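Local coordinates for Bis(5'-nucleosyl)-tetraphosphatase [asymmetrical] (Caenorhabditis elegans, PDB 1KTG), which asymmetrically hydrolyses diadenosine tetraphosphate to AMP and ATP with the help of divalent metal ions, as a member of the Nudix hydrolase family, at residues F20-A25 against E113-I118. Sequence-based numbering, arbitrary orientation.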
# COMPACT_ATOMS: atom_id res chain seq x y z
N PHE A 20 -8.33 4.37 2.57
CA PHE A 20 -7.03 3.79 2.21
C PHE A 20 -5.88 4.79 2.37
O PHE A 20 -6.00 5.97 2.00
CB PHE A 20 -7.06 3.30 0.75
CG PHE A 20 -8.12 2.26 0.49
CD1 PHE A 20 -9.36 2.63 0.02
CD2 PHE A 20 -7.88 0.92 0.77
CE1 PHE A 20 -10.35 1.68 -0.20
CE2 PHE A 20 -8.86 -0.03 0.55
CZ PHE A 20 -10.10 0.36 0.07
N LEU A 21 -4.75 4.32 2.90
CA LEU A 21 -3.59 5.19 3.10
C LEU A 21 -2.71 5.25 1.86
O LEU A 21 -2.26 4.23 1.36
CB LEU A 21 -2.76 4.72 4.30
CG LEU A 21 -1.49 5.53 4.61
CD1 LEU A 21 -1.82 6.97 5.00
CD2 LEU A 21 -0.64 4.86 5.70
N LEU A 22 -2.48 6.45 1.35
CA LEU A 22 -1.58 6.65 0.23
C LEU A 22 -0.46 7.58 0.67
O LEU A 22 -0.69 8.52 1.46
CB LEU A 22 -2.30 7.23 -0.98
CG LEU A 22 -3.34 6.31 -1.63
CD1 LEU A 22 -4.00 7.02 -2.80
CD2 LEU A 22 -2.72 5.00 -2.09
N LEU A 23 0.74 7.31 0.14
CA LEU A 23 1.95 8.09 0.41
C LEU A 23 2.49 8.73 -0.88
O LEU A 23 2.53 8.10 -1.94
CB LEU A 23 3.05 7.21 0.99
CG LEU A 23 2.69 6.27 2.14
CD1 LEU A 23 3.92 5.48 2.54
CD2 LEU A 23 2.14 7.05 3.33
N GLN A 24 2.89 9.98 -0.79
CA GLN A 24 3.39 10.70 -1.94
C GLN A 24 4.91 10.69 -1.94
O GLN A 24 5.56 11.14 -0.98
CB GLN A 24 2.86 12.13 -1.95
CG GLN A 24 3.08 12.82 -3.26
CD GLN A 24 2.79 14.30 -3.20
OE1 GLN A 24 2.95 14.93 -2.15
NE2 GLN A 24 2.39 14.87 -4.33
N ALA A 25 5.49 10.17 -3.02
CA ALA A 25 6.94 10.07 -3.15
C ALA A 25 7.58 11.44 -3.09
O ALA A 25 7.04 12.41 -3.62
CB ALA A 25 7.30 9.40 -4.46
N GLU A 113 -12.97 6.13 -4.21
CA GLU A 113 -12.91 6.83 -5.49
C GLU A 113 -11.77 7.85 -5.54
O GLU A 113 -11.10 7.99 -6.57
CB GLU A 113 -14.24 7.48 -5.79
CG GLU A 113 -15.36 6.45 -5.99
CD GLU A 113 -15.10 5.47 -7.13
OE1 GLU A 113 -14.34 5.80 -8.08
OE2 GLU A 113 -15.66 4.36 -7.08
N ASP A 114 -11.55 8.53 -4.42
CA ASP A 114 -10.48 9.51 -4.30
C ASP A 114 -9.13 8.81 -4.37
O ASP A 114 -8.18 9.29 -5.01
CB ASP A 114 -10.63 10.24 -2.97
CG ASP A 114 -9.68 11.39 -2.82
OD1 ASP A 114 -9.08 11.54 -1.72
OD2 ASP A 114 -9.47 12.21 -3.74
N ALA A 115 -9.04 7.66 -3.70
CA ALA A 115 -7.82 6.88 -3.73
C ALA A 115 -7.48 6.48 -5.16
O ALA A 115 -6.31 6.55 -5.57
CB ALA A 115 -7.94 5.66 -2.83
N ILE A 116 -8.49 6.08 -5.92
CA ILE A 116 -8.27 5.67 -7.30
C ILE A 116 -7.78 6.85 -8.13
O ILE A 116 -6.81 6.73 -8.89
CB ILE A 116 -9.55 5.06 -7.91
CG1 ILE A 116 -9.86 3.71 -7.27
CG2 ILE A 116 -9.41 4.87 -9.40
CD1 ILE A 116 -11.30 3.27 -7.46
N LYS A 117 -8.44 7.99 -7.97
CA LYS A 117 -8.03 9.19 -8.69
C LYS A 117 -6.58 9.57 -8.36
O LYS A 117 -5.80 9.89 -9.27
CB LYS A 117 -8.96 10.35 -8.36
N ILE A 118 -6.23 9.56 -7.08
CA ILE A 118 -4.90 9.98 -6.63
C ILE A 118 -3.81 8.98 -7.06
O ILE A 118 -2.71 9.39 -7.46
CB ILE A 118 -4.87 10.21 -5.10
CG1 ILE A 118 -5.64 11.49 -4.75
CG2 ILE A 118 -3.44 10.30 -4.58
CD1 ILE A 118 -5.79 11.77 -3.24
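In the alpha/beta/alpha sandwich of the Nudix fold, the short helix 112-119 lies on one face of the mixed sheet, and here F20 and L22 of strand 17-25 meet A115 and I118. The two segments run nearly parallel, their axes 21° apart and 9.3 Å from each other at closest approach. Alternation along the strand turns F20 and L22 to the helix and L21 to the other face, where it packs on W107 and W109. L22, whose side chain lies about 10 Å from the bound AMP, does most of the touching: chi2 of 179° extends CD1 away from CA and carries it to the helix, 3.8 Å from CG2 of I118 and 4.2 Å from CB of A115. The same L22 CD1 lies 3.6 Å from the backbone O of A115, a van der Waals contact. A115 is small enough to let the helix settle close to the strand; its CB comes within 4.4 Å of F20 CB and approaches the phenyl ring obliquely. The large apolar F20 suits its buried place beside V9 and Y11. In I118, branching at CB keeps the CG2 methyl near the helix backbone, where it meets L22, while W32 touches both residues. Backbone hydrogen bonds of F20 with C110 and L22 with K108 join strand 17-25 to strand 104-110, which leads into the helix. Side-chain cohesion between the segments is therefore apolar and non-directional, resting on shape and exclusion of water.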